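PDB 5XH8: extracellular invertase from Aspergillus kawachii, which cleaves beta-fructofuranosides, probably sucrose, and shows high transfructosylation activity, which probably yields fructooligosaccharides such as 1-kestose. Local coordinates for residues A[134-139]-A[170-175]; A[162-167]-A[219-224]; A[397-402]-A[407-412]; A[527-532]-A[536-541]. All blocks are in the same frame, centred on the assembly; numbering follows the deposited sequence.

Contact 1. Residues A[134-139]-A[170-175]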
loop_
_atom_site.group_PDB
_atom_site.type_symbol
_atom_site.label_atom_id
_atom_site.label_comp_id
_atom_site.label_asym_id
_atom_site.label_seq_id
_atom_site.Cartn_x
_atom_site.Cartn_y
_atom_site.Cartn_z
ATOM N N GLU A 134 1.819 8.474 -0.991
ATOM C CA GLU A 134 3.249 8.259 -0.999
ATOM C C GLU A 134 3.617 6.975 -0.223
ATOM O O GLU A 134 3.343 6.851 0.984
ATOM C CB GLU A 134 3.965 9.469 -0.403
ATOM C CG GLU A 134 3.679 10.790 -1.122
ATOM C CD GLU A 134 4.155 11.987 -0.336
ATOM O OE1 GLU A 134 3.823 12.053 0.881
ATOM O OE2 GLU A 134 4.867 12.844 -0.922
ATOM N N THR A 135 4.208 6.021 -0.933
ATOM C CA THR A 135 4.747 4.806 -0.333
ATOM C C THR A 135 6.233 4.760 -0.664
ATOM O O THR A 135 6.729 5.545 -1.484
ATOM C CB THR A 135 4.033 3.556 -0.850
ATOM O OG1 THR A 135 4.165 3.464 -2.269
ATOM C CG2 THR A 135 2.540 3.595 -0.520
ATOM N N GLN A 136 6.963 3.877 0.002
ATOM C CA GLN A 136 8.391 3.719 -0.289
ATOM C C GLN A 136 8.617 2.312 -0.834
ATOM O O GLN A 136 8.231 1.318 -0.179
ATOM C CB GLN A 136 9.268 4.014 0.933
ATOM C CG GLN A 136 8.711 5.069 1.889
ATOM C CD GLN A 136 8.482 6.412 1.230
ATOM O OE1 GLN A 136 9.235 6.831 0.343
ATOM N NE2 GLN A 136 7.440 7.109 1.673
ATOM N N SER A 137 9.226 2.241 -2.025
ATOM C CA SER A 137 9.392 1.009 -2.789
ATOM C C SER A 137 10.843 0.777 -3.111
ATOM O O SER A 137 11.664 1.712 -3.039
ATOM C CB SER A 137 8.566 1.064 -4.080
ATOM O OG SER A 137 7.176 1.043 -3.780
ATOM N N LEU A 138 11.154 -0.465 -3.485
ATOM C CA LEU A 138 12.515 -0.874 -3.851
ATOM C C LEU A 138 12.666 -1.173 -5.331
ATOM O O LEU A 138 11.756 -1.715 -5.973
ATOM C CB LEU A 138 12.940 -2.142 -3.093
ATOM C CG LEU A 138 13.115 -2.031 -1.573
ATOM C CD1 LEU A 138 13.470 -3.419 -1.036
ATOM C CD2 LEU A 138 14.179 -1.026 -1.181
ATOM N N ALA A 139 13.836 -0.795 -5.848
ATOM C CA ALA A 139 14.297 -1.192 -7.150
ATOM C C ALA A 139 15.795 -1.506 -7.061
ATOM O O ALA A 139 16.508 -1.031 -6.170
ATOM C CB ALA A 139 14.044 -0.107 -8.184
ATOM N N ARG A 170 7.958 11.442 2.290
ATOM C CA ARG A 170 8.713 11.137 1.077
ATOM C C ARG A 170 10.199 11.385 1.213
ATOM O O ARG A 170 10.666 11.841 2.267
ATOM C CB ARG A 170 8.138 11.942 -0.094
ATOM C CG ARG A 170 8.058 13.438 0.129
ATOM C CD ARG A 170 7.733 14.177 -1.182
ATOM N NE ARG A 170 7.580 15.616 -0.956
ATOM C CZ ARG A 170 6.462 16.243 -0.564
ATOM N NH1 ARG A 170 5.301 15.590 -0.410
ATOM N NH2 ARG A 170 6.496 17.568 -0.352
ATOM N N ASP A 171 10.917 11.077 0.133
ATOM C CA ASP A 171 12.345 11.369 -0.034
ATOM C C ASP A 171 13.206 10.539 0.936
ATOM O O ASP A 171 14.047 11.080 1.650
ATOM C CB ASP A 171 12.661 12.860 0.147
ATOM C CG ASP A 171 11.767 13.780 -0.657
ATOM O OD1 ASP A 171 11.243 13.364 -1.708
ATOM O OD2 ASP A 171 11.604 14.951 -0.200
ATOM N N PRO A 172 13.015 9.221 0.943
ATOM C CA PRO A 172 13.783 8.407 1.878
ATOM C C PRO A 172 15.282 8.550 1.625
ATOM O O PRO A 172 15.731 8.509 0.448
ATOM C CB PRO A 172 13.294 6.984 1.590
ATOM C CG PRO A 172 12.799 7.036 0.172
ATOM C CD PRO A 172 12.165 8.378 0.066
ATOM N N TYR A 173 16.024 8.747 2.719
ATOM C CA TYR A 173 17.477 8.916 2.688
ATOM C C TYR A 173 18.140 7.831 3.539
ATOM O O TYR A 173 18.067 7.860 4.781
ATOM C CB TYR A 173 17.866 10.312 3.177
ATOM C CG TYR A 173 19.299 10.653 2.847
ATOM C CD1 TYR A 173 19.636 11.254 1.617
ATOM C CD2 TYR A 173 20.328 10.342 3.726
ATOM C CE1 TYR A 173 20.958 11.541 1.295
ATOM C CE2 TYR A 173 21.666 10.608 3.407
ATOM C CZ TYR A 173 21.979 11.216 2.187
ATOM O OH TYR A 173 23.307 11.483 1.865
ATOM N N VAL A 174 18.761 6.880 2.854
ATOM C CA VAL A 174 19.479 5.789 3.497
ATOM C C VAL A 174 20.879 6.241 3.942
ATOM O O VAL A 174 21.598 6.998 3.235
ATOM C CB VAL A 174 19.580 4.530 2.609
ATOM C CG1 VAL A 174 18.218 4.055 2.178
ATOM C CG2 VAL A 174 20.476 4.746 1.398
ATOM N N PHE A 175 21.257 5.795 5.136
ATOM C CA PHE A 175 22.566 6.131 5.702
ATOM C C PHE A 175 22.939 5.184 6.843
ATOM O O PHE A 175 22.065 4.554 7.431
ATOM C CB PHE A 175 22.626 7.586 6.203
ATOM C CG PHE A 175 21.780 7.857 7.410
ATOM C CD1 PHE A 175 20.398 7.988 7.294
ATOM C CD2 PHE A 175 22.361 8.002 8.680
ATOM C CE1 PHE A 175 19.616 8.243 8.394
ATOM C CE2 PHE A 175 21.569 8.237 9.787
ATOM C CZ PHE A 175 20.194 8.354 9.647
#
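E134 OE2 meets the R170 guanidinium at its edge, near its plane. The carboxylate and guanidinium planes are turned 59° apart, so the groups share one bond and do not pair flat. R170, D171 and P172 form the Arg-Asp-Pro (RDP) motif of GH32 enzymes, which lines the active-site pocket of the five-bladed beta-propeller. Here D171 holds a bound glycerol through OD1. Strand 134-140 belongs to one four-stranded sheet of the propeller. Strand 166-176 is an outermost strand of the next sheet along the chain. The axes of the two strand segments run at 34° and come no closer than 7.9 Å, so side chains make the contact.

The salt bridge is short and nearly straight. R170 NH1 donates to E134 OE2 at 2.8 Å, with an N-H...O angle of 171°. OE2 is reached on its syn side, slightly out of the carboxylate plane. The R170 chain is extended from CG to NE and passes alongside the same oxygen, with R170 CD 3.2 Å from E134 OE2. The other groups are held from outside the two segments. E134 OE1 takes bonds from Y129 OH and F169 N. R170 NH2 makes a second salt bridge with E248. NH1 and NH2 thus each have a carboxylate partner, which probably limits rotation of the guanidinium.

Q136 is bent at chi2, which brings its amide oxygen against the P172 ring. Its NE2 bonds F169 O, and its OE1 also bonds T116 OG1. That same Q136 OE1 lies 3.3 Å from P172 CD and 3.6 Å from P172 CG.

Contact 2. Residues A[162-167]-A[219-224]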
loop_
_atom_site.group_PDB
_atom_site.type_symbol
_atom_site.label_atom_id
_atom_site.label_comp_id
_atom_site.label_asym_id
_atom_site.label_seq_id
_atom_site.Cartn_x
_atom_site.Cartn_y
_atom_site.Cartn_z
ATOM N N PHE A 162 0.891 4.356 12.265
ATOM C CA PHE A 162 -0.554 4.197 12.398
ATOM C C PHE A 162 -1.278 5.499 12.749
ATOM O O PHE A 162 -0.970 6.140 13.752
ATOM C CB PHE A 162 -0.866 3.130 13.464
ATOM C CG PHE A 162 -2.344 2.894 13.668
ATOM C CD1 PHE A 162 -3.078 2.210 12.715
ATOM C CD2 PHE A 162 -3.002 3.396 14.795
ATOM C CE1 PHE A 162 -4.440 1.995 12.867
ATOM C CE2 PHE A 162 -4.372 3.193 14.964
ATOM C CZ PHE A 162 -5.089 2.485 13.994
ATOM N N ALA A 163 -2.233 5.883 11.905
ATOM C CA ALA A 163 -3.080 7.068 12.107
ATOM C C ALA A 163 -2.366 8.431 12.122
ATOM O O ALA A 163 -2.985 9.442 12.487
ATOM C CB ALA A 163 -3.953 6.898 13.355
ATOM N N TYR A 164 -1.104 8.494 11.685
ATOM C CA TYR A 164 -0.417 9.790 11.581
ATOM C C TYR A 164 -1.014 10.566 10.415
ATOM O O TYR A 164 -1.169 10.024 9.318
ATOM C CB TYR A 164 1.084 9.605 11.371
ATOM C CG TYR A 164 1.891 9.322 12.626
ATOM C CD1 TYR A 164 1.317 8.715 13.760
ATOM C CD2 TYR A 164 3.250 9.648 12.679
ATOM C CE1 TYR A 164 2.080 8.442 14.899
ATOM C CE2 TYR A 164 4.023 9.371 13.819
ATOM C CZ TYR A 164 3.431 8.777 14.926
ATOM O OH TYR A 164 4.166 8.505 16.069
ATOM N N ASN A 165 -1.375 11.817 10.669
ATOM C CA ASN A 165 -1.950 12.704 9.680
ATOM C C ASN A 165 -0.809 13.569 9.120
ATOM O O ASN A 165 -0.557 14.723 9.551
ATOM C CB ASN A 165 -3.035 13.544 10.346
ATOM C CG ASN A 165 -3.724 14.482 9.378
ATOM O OD1 ASN A 165 -3.588 14.378 8.164
ATOM N ND2 ASN A 165 -4.477 15.411 9.921
ATOM N N VAL A 166 -0.063 12.966 8.202
ATOM C CA VAL A 166 1.125 13.601 7.644
ATOM C C VAL A 166 0.839 14.758 6.672
ATOM O O VAL A 166 -0.148 14.728 5.952
ATOM C CB VAL A 166 2.029 12.581 6.942
ATOM C CG1 VAL A 166 2.574 11.588 7.960
ATOM C CG2 VAL A 166 1.293 11.894 5.781
ATOM N N THR A 167 1.733 15.755 6.653
ATOM C CA THR A 167 1.756 16.798 5.631
ATOM C C THR A 167 2.402 16.306 4.332
ATOM O O THR A 167 2.088 16.815 3.245
ATOM C CB THR A 167 2.561 18.024 6.083
ATOM O OG1 THR A 167 3.807 17.614 6.662
ATOM C CG2 THR A 167 1.757 18.858 7.098
ATOM N N TRP A 219 11.171 -2.183 7.809
ATOM C CA TRP A 219 11.825 -1.006 8.353
ATOM C C TRP A 219 11.166 -0.637 9.669
ATOM O O TRP A 219 9.992 -0.240 9.721
ATOM C CB TRP A 219 11.788 0.148 7.325
ATOM C CG TRP A 219 12.626 -0.205 6.148
ATOM C CD1 TRP A 219 12.249 -0.957 5.081
ATOM C CD2 TRP A 219 14.009 0.115 5.952
ATOM N NE1 TRP A 219 13.307 -1.125 4.221
ATOM C CE2 TRP A 219 14.399 -0.472 4.736
ATOM C CE3 TRP A 219 14.962 0.822 6.705
ATOM C CZ2 TRP A 219 15.693 -0.366 4.244
ATOM C CZ3 TRP A 219 16.248 0.933 6.212
ATOM C CH2 TRP A 219 16.607 0.347 4.998
ATOM N N GLU A 220 11.931 -0.786 10.748
ATOM C CA GLU A 220 11.422 -0.569 12.088
ATOM C C GLU A 220 11.375 0.916 12.362
ATOM O O GLU A 220 12.373 1.609 12.197
ATOM C CB GLU A 220 12.326 -1.282 13.089
ATOM C CG GLU A 220 11.892 -1.113 14.530
ATOM C CD GLU A 220 12.785 -1.872 15.507
ATOM O OE1 GLU A 220 13.893 -2.313 15.151
ATOM O OE2 GLU A 220 12.348 -2.037 16.645
ATOM N N TYR A 221 10.227 1.409 12.803
ATOM C CA TYR A 221 10.049 2.823 13.082
ATOM C C TYR A 221 10.708 3.199 14.415
ATOM O O TYR A 221 10.469 2.537 15.424
ATOM C CB TYR A 221 8.562 3.170 13.127
ATOM C CG TYR A 221 8.281 4.639 13.392
ATOM C CD1 TYR A 221 8.892 5.643 12.627
ATOM C CD2 TYR A 221 7.400 5.027 14.401
ATOM C CE1 TYR A 221 8.625 6.989 12.876
ATOM C CE2 TYR A 221 7.129 6.366 14.652
ATOM C CZ TYR A 221 7.737 7.341 13.881
ATOM O OH TYR A 221 7.474 8.669 14.157
ATOM N N LEU A 222 11.518 4.257 14.410
ATOM C CA LEU A 222 12.245 4.719 15.599
ATOM C C LEU A 222 11.811 6.083 16.101
ATOM O O LEU A 222 12.458 6.668 16.990
ATOM C CB LEU A 222 13.732 4.746 15.301
ATOM C CG LEU A 222 14.331 3.395 14.940
ATOM C CD1 LEU A 222 15.747 3.592 14.464
ATOM C CD2 LEU A 222 14.277 2.409 16.114
ATOM N N GLY A 223 10.721 6.597 15.554
ATOM C CA GLY A 223 10.129 7.845 16.037
ATOM C C GLY A 223 10.500 9.046 15.201
ATOM O O GLY A 223 11.364 8.969 14.310
ATOM N N GLN A 224 9.856 10.165 15.510
ATOM C CA GLN A 224 10.249 11.445 14.954
ATOM C C GLN A 224 11.530 11.939 15.609
ATOM O O GLN A 224 11.478 12.763 16.522
ATOM C CB GLN A 224 9.156 12.476 15.169
ATOM C CG GLN A 224 7.894 12.137 14.409
ATOM C CD GLN A 224 6.745 12.964 14.859
ATOM O OE1 GLN A 224 5.847 12.464 15.551
ATOM N NE2 GLN A 224 6.739 14.230 14.472
#
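Y164 and Y221 meet through their phenol ends, coming from opposite directions. Each hydroxyl lies at the edge of the other ring, near its plane, so the rings are not stacked face to face. Y221 OH is 3.5 Å from Y164 CE2, and Y164 OH is 3.9 Å from Y221 CE2. These are weakly polar contacts of an oxygen with a ring edge. The two oxygens, Y164 OH and Y221 OH, are 3.8 Å apart. The Y221 ring reaches across because its CG stands opposite the backbone N (chi1 -179°).

The apolar part is small. Y164 CE2 and Y221 CZ approach to 4.2 Å. Both Y164 and Q224 also touch L199 of strand 191-199. Y221 is further packed by P161 and by the ring of Y209.

Polar groups add little between the segments. Q224 is extended beyond CG and brings OE1 to 4.0 Å from Y164 CE2, with the amide and ring planes 65° apart. Within strand 219-227 the chain curls back over its own tyrosine. The G223 N sits 3.3 Å above the Y221 ring, over its centre.

The site lies at the surface, close to the dimer partner. F162 meets Y212 of the second subunit edge-to-face and also packs on its W219.

Segment 162-167 leads into strand 166-176, and segment 219-224 lies on strand 219-227. These are the two outermost strands of one antiparallel four-stranded sheet. The tyrosine pair links the loop entering the first strand of this blade of the GH32 beta-propeller to its last strand.

Contact 3. Residues A[397-402]-A[407-412]; sequences WQVVSS and GTVELQ
Strands 398-403 and 408-418 form a beta hairpin, and Q398 pairs with Q412 near its open end. The hairpin adds to the mixed sheet through strand 366-385 and lies close to the C-terminal domain. G407 and T408 both face the last residue of strand 398-403, a G1 beta bulge beside the turn.

Q398 and Q412 are a hydrogen-bonded antiparallel pair. Q398 N donates to Q412 O at 3.0 Å, and Q412 N donates to Q398 O at 2.8 Å. Further along the ladder V400 N donates to E410 O at 2.9 Å. E410 N does not return to V400 but goes to S401 O, at 3.0 Å. The bond to S401 O comes from above its carbonyl plane, 47° out of it.

The side chains of V399, L411 and V409 share one face. V399 CG1 touches V409 CG1, crossing it at about a right angle. The other methyl, V399 CG2, lies 3.8 Å from L411 CD2. The W397 indole runs beside L411 and touches it, with W397 CD1 3.9 Å from L411 CD1. Its NE1 is bonded to A390 O, and its ring meets those of W239 and F527 edge-to-face.

V400 crosses over Q412, with V400 CG1 3.5 Å from Q412 CB. Its CG2 touches E410 OE1. The E410 chain is trans at chi1 (-169°) and extended beyond, which carries OE1 past V400 to the serine. There S401 OG makes a weak hydrogen bond to E410 OE1 at 3.4 Å.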
loop_
_atom_site.group_PDB
_atom_site.type_symbol
_atom_site.label_atom_id
_atom_site.label_comp_id
_atom_site.label_asym_id
_atom_site.label_seq_id
_atom_site.Cartn_x
_atom_site.Cartn_y
_atom_site.Cartn_z
ATOM N N TRP A 397 27.086 29.168 14.039
ATOM C CA TRP A 397 28.384 28.763 14.560
ATOM C C TRP A 397 28.283 28.544 16.064
ATOM O O TRP A 397 27.304 28.955 16.689
ATOM C CB TRP A 397 29.421 29.847 14.258
ATOM C CG TRP A 397 29.021 31.182 14.821
ATOM C CD1 TRP A 397 29.308 31.663 16.080
ATOM C CD2 TRP A 397 28.233 32.197 14.174
ATOM N NE1 TRP A 397 28.760 32.910 16.242
ATOM C CE2 TRP A 397 28.100 33.270 15.094
ATOM C CE3 TRP A 397 27.665 32.327 12.895
ATOM C CZ2 TRP A 397 27.396 34.449 14.788
ATOM C CZ3 TRP A 397 26.941 33.489 12.595
ATOM C CH2 TRP A 397 26.820 34.540 13.543
ATOM N N GLN A 398 29.296 27.907 16.635
ATOM C CA GLN A 398 29.412 27.807 18.093
ATOM C C GLN A 398 30.864 27.839 18.578
ATOM O O GLN A 398 31.808 27.412 17.869
ATOM C CB GLN A 398 28.726 26.547 18.608
ATOM C CG GLN A 398 29.357 25.258 18.121
ATOM C CD GLN A 398 28.474 24.052 18.345
ATOM O OE1 GLN A 398 27.515 24.099 19.114
ATOM N NE2 GLN A 398 28.804 22.952 17.676
ATOM N N VAL A 399 31.014 28.324 19.810
ATOM C CA VAL A 399 32.312 28.410 20.463
ATOM C C VAL A 399 32.699 27.007 20.893
ATOM O O VAL A 399 31.937 26.367 21.581
ATOM C CB VAL A 399 32.243 29.346 21.700
ATOM C CG1 VAL A 399 33.540 29.292 22.508
ATOM C CG2 VAL A 399 31.912 30.785 21.277
ATOM N N VAL A 400 33.858 26.526 20.469
ATOM C CA VAL A 400 34.371 25.207 20.908
ATOM C C VAL A 400 35.637 25.256 21.797
ATOM O O VAL A 400 36.067 24.213 22.307
ATOM C CB VAL A 400 34.648 24.258 19.723
ATOM C CG1 VAL A 400 33.372 24.047 18.909
ATOM C CG2 VAL A 400 35.800 24.749 18.851
ATOM N N SER A 401 36.252 26.432 21.931
ATOM C CA SER A 401 37.292 26.681 22.950
ATOM C C SER A 401 37.492 28.179 23.126
ATOM O O SER A 401 37.000 28.982 22.320
ATOM C CB SER A 401 38.616 26.026 22.584
ATOM O OG SER A 401 39.105 26.554 21.379
ATOM N N SER A 402 38.209 28.547 24.187
ATOM C CA SER A 402 38.471 29.955 24.496
ATOM C C SER A 402 39.827 30.142 25.169
ATOM O O SER A 402 40.311 29.266 25.884
ATOM C CB SER A 402 37.361 30.508 25.372
ATOM O OG SER A 402 37.141 29.641 26.459
ATOM N N GLY A 407 42.177 36.604 24.838
ATOM C CA GLY A 407 40.856 37.235 24.701
ATOM C C GLY A 407 40.049 36.682 23.521
ATOM O O GLY A 407 39.102 37.324 23.065
ATOM N N THR A 408 40.413 35.481 23.055
ATOM C CA THR A 408 39.885 34.904 21.817
ATOM C C THR A 408 39.004 33.676 22.058
ATOM O O THR A 408 38.939 33.150 23.174
ATOM C CB THR A 408 41.031 34.496 20.855
ATOM O OG1 THR A 408 41.900 33.550 21.489
ATOM C CG2 THR A 408 41.847 35.703 20.414
ATOM N N VAL A 409 38.330 33.241 20.991
ATOM C CA VAL A 409 37.622 31.946 20.928
ATOM C C VAL A 409 37.924 31.222 19.602
ATOM O O VAL A 409 38.246 31.863 18.598
ATOM C CB VAL A 409 36.085 32.095 21.066
ATOM C CG1 VAL A 409 35.707 32.505 22.478
ATOM C CG2 VAL A 409 35.508 33.092 20.063
ATOM N N GLU A 410 37.849 29.893 19.614
ATOM C CA GLU A 410 37.764 29.107 18.384
ATOM C C GLU A 410 36.284 28.846 18.068
ATOM O O GLU A 410 35.529 28.350 18.921
ATOM C CB GLU A 410 38.494 27.784 18.519
ATOM C CG GLU A 410 38.655 27.076 17.185
ATOM C CD GLU A 410 39.466 25.812 17.278
ATOM O OE1 GLU A 410 39.344 25.102 18.295
ATOM O OE2 GLU A 410 40.225 25.522 16.331
ATOM N N LEU A 411 35.874 29.191 16.850
ATOM C CA LEU A 411 34.511 28.935 16.399
ATOM C C LEU A 411 34.466 27.704 15.521
ATOM O O LEU A 411 35.471 27.327 14.892
ATOM C CB LEU A 411 33.949 30.125 15.637
ATOM C CG LEU A 411 33.757 31.440 16.395
ATOM C CD1 LEU A 411 33.066 32.445 15.488
ATOM C CD2 LEU A 411 32.969 31.240 17.692
ATOM N N GLN A 412 33.290 27.081 15.499
ATOM C CA GLN A 412 33.014 25.911 14.669
ATOM C C GLN A 412 31.762 26.181 13.833
ATOM O O GLN A 412 30.796 26.768 14.321
ATOM C CB GLN A 412 32.790 24.699 15.562
ATOM C CG GLN A 412 32.787 23.359 14.850
ATOM C CD GLN A 412 32.147 22.265 15.689
ATOM O OE1 GLN A 412 30.980 22.345 16.062
ATOM N NE2 GLN A 412 32.911 21.246 15.984
#

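Contact 4. Residues A[527-532]-A[536-541]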
loop_
_atom_site.group_PDB
_atom_site.type_symbol
_atom_site.label_atom_id
_atom_site.label_comp_id
_atom_site.label_asym_id
_atom_site.label_seq_id
_atom_site.Cartn_x
_atom_site.Cartn_y
_atom_site.Cartn_z
ATOM N N PHE A 527 33.734 38.244 11.543
ATOM C CA PHE A 527 33.979 38.430 12.975
ATOM C C PHE A 527 35.192 39.343 13.194
ATOM O O PHE A 527 35.955 39.631 12.258
ATOM C CB PHE A 527 34.261 37.095 13.658
ATOM C CG PHE A 527 33.143 36.103 13.553
ATOM C CD1 PHE A 527 32.090 36.118 14.466
ATOM C CD2 PHE A 527 33.159 35.124 12.560
ATOM C CE1 PHE A 527 31.066 35.187 14.376
ATOM C CE2 PHE A 527 32.132 34.192 12.465
ATOM C CZ PHE A 527 31.089 34.222 13.373
ATOM N N ASP A 528 35.380 39.771 14.440
ATOM C CA ASP A 528 36.631 40.443 14.824
ATOM C C ASP A 528 37.650 39.359 15.103
ATOM O O ASP A 528 37.349 38.400 15.811
ATOM C CB ASP A 528 36.399 41.371 16.019
ATOM C CG ASP A 528 35.489 42.527 15.668
ATOM O OD1 ASP A 528 35.711 43.163 14.623
ATOM O OD2 ASP A 528 34.545 42.804 16.418
ATOM N N VAL A 529 38.835 39.506 14.515
ATOM C CA VAL A 529 39.877 38.494 14.524
ATOM C C VAL A 529 41.203 39.115 15.018
ATOM O O VAL A 529 41.420 40.313 14.863
ATOM C CB VAL A 529 40.014 37.900 13.104
ATOM C CG1 VAL A 529 41.133 36.880 13.018
ATOM C CG2 VAL A 529 38.695 37.243 12.695
ATOM N N LEU A 530 42.073 38.286 15.596
ATOM C CA LEU A 530 43.346 38.719 16.172
ATOM C C LEU A 530 44.516 37.982 15.513
ATOM O O LEU A 530 44.591 36.762 15.578
ATOM C CB LEU A 530 43.333 38.436 17.674
ATOM C CG LEU A 530 44.347 39.202 18.521
ATOM C CD1 LEU A 530 43.793 40.587 18.850
ATOM C CD2 LEU A 530 44.697 38.419 19.784
ATOM N N ASN A 531 45.417 38.725 14.869
ATOM C CA ASN A 531 46.622 38.154 14.247
ATOM C C ASN A 531 47.787 39.115 14.395
ATOM O O ASN A 531 47.641 40.307 14.127
ATOM C CB ASN A 531 46.389 37.877 12.768
ATOM C CG ASN A 531 45.712 36.542 12.529
ATOM O OD1 ASN A 531 46.377 35.519 12.376
ATOM N ND2 ASN A 531 44.386 36.547 12.484
ATOM N N GLY A 532 48.940 38.586 14.810
ATOM C CA GLY A 532 50.104 39.403 15.176
ATOM C C GLY A 532 49.780 40.445 16.237
ATOM O O GLY A 532 50.291 41.562 16.180
ATOM N N ALA A 536 41.406 42.999 13.913
ATOM C CA ALA A 536 40.829 43.490 12.660
ATOM C C ALA A 536 39.468 42.838 12.362
ATOM O O ALA A 536 39.132 41.785 12.897
ATOM C CB ALA A 536 41.794 43.234 11.509
ATOM N N ILE A 537 38.694 43.482 11.493
ATOM C CA ILE A 537 37.556 42.814 10.876
ATOM C C ILE A 537 38.123 41.750 9.942
ATOM O O ILE A 537 39.045 42.011 9.160
ATOM C CB ILE A 537 36.648 43.768 10.090
ATOM C CG1 ILE A 537 36.042 44.818 11.041
ATOM C CG2 ILE A 537 35.554 42.968 9.373
ATOM C CD1 ILE A 537 35.125 45.819 10.369
ATOM N N GLU A 538 37.579 40.543 10.059
ATOM C CA GLU A 538 37.933 39.406 9.199
ATOM C C GLU A 538 37.899 39.745 7.697
ATOM O O GLU A 538 37.017 40.449 7.237
ATOM C CB GLU A 538 36.940 38.268 9.486
ATOM C CG GLU A 538 37.242 36.946 8.815
ATOM C CD GLU A 538 36.295 35.848 9.250
ATOM O OE1 GLU A 538 35.231 36.119 9.847
ATOM O OE2 GLU A 538 36.631 34.695 8.975
ATOM N N THR A 539 38.873 39.243 6.952
ATOM C CA THR A 539 38.910 39.418 5.504
ATOM C C THR A 539 37.740 38.643 4.809
ATOM O O THR A 539 37.373 37.539 5.226
ATOM C CB THR A 539 40.298 39.004 4.955
ATOM O OG1 THR A 539 41.271 39.971 5.390
ATOM C CG2 THR A 539 40.330 38.944 3.441
ATOM N N LEU A 540 37.142 39.277 3.801
ATOM C CA LEU A 540 36.124 38.650 2.951
ATOM C C LEU A 540 36.852 37.989 1.803
ATOM O O LEU A 540 37.397 38.674 0.934
ATOM C CB LEU A 540 35.134 39.683 2.420
ATOM C CG LEU A 540 34.084 39.190 1.414
ATOM C CD1 LEU A 540 33.200 38.103 2.033
ATOM C CD2 LEU A 540 33.250 40.363 0.909
ATOM N N ASP A 541 36.943 36.669 1.864
ATOM C CA ASP A 541 37.510 35.850 0.801
ATOM C C ASP A 541 36.403 35.375 -0.157
ATOM O O ASP A 541 35.719 34.375 0.083
ATOM C CB ASP A 541 38.257 34.673 1.420
ATOM C CG ASP A 541 39.072 33.916 0.417
ATOM O OD1 ASP A 541 39.316 34.444 -0.685
ATOM O OD2 ASP A 541 39.472 32.785 0.724
#
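E538 points CG away from its own N (chi1 -173°) and stays extended, which brings its carboxylate alongside F527. With CG beside the backbone N (chi1 -60°), the F527 ring lies side by side with the E538 chain, pointing the same way. E538 OE1 then accepts a bond from F527 N at 3.1 Å, using the anti lone pair. The same oxygen lies at the edge of the phenylalanine ring, 3.6 Å from F527 CD2. E538 OE2 makes a salt bridge with R558, which probably steadies the carboxylate.

The reverse bond is made by the backbone. E538 N donates to F527 O at 2.9 Å, nearly along the C=O axis. One residue thus holds both polar backbone atoms of F527, its NH by a side chain and its carbonyl by a main-chain NH. The carboxylate takes the place that a strand carbonyl would fill in a regular ladder.

Next to it the ladder is regular. V529 N donates to A536 O, and A536 N donates to V529 O, both at 2.8 Å. D528 and I537 form the non-hydrogen-bonded pair between these positions. D528 OD1 lies 4.0 Å from I537 CG1, while its charge is met by R469.

On the face of V529 and A536, V529 CG2 packs on E538 CB at 3.8 Å. Beyond the two segments D528 bonds by its backbone to V385, and the F527 side chain packs on I381 and V384. The arrangement is a tight antiparallel beta hairpin in the C-terminal beta-sandwich domain of GH32 enzymes, at its junction with the sheet containing strand 366-385.

Overall arrangement
From the N terminus, contact 1 closes a loop of 30 residues between segments 134-139 and 170-175. Contact 2 opens inside that loop at 162-167 and closes at 219-224, so the two cross. Contact 1 joins two successive propeller sheets, while contact 2 joins the approach to the first strand of the second sheet to its last strand. Strand 166-176 serves both. Their centres are 14 Å apart. Contacts 3 and 4, centres about 39 Å and 45 Å from that of contact 1, follow in series, each a local hairpin. They touch: L411 CD1 is 3.4 Å from F527 CZ, and T408 packs on L530. This ties the hairpin beside strand 366-385 to the C-terminal domain.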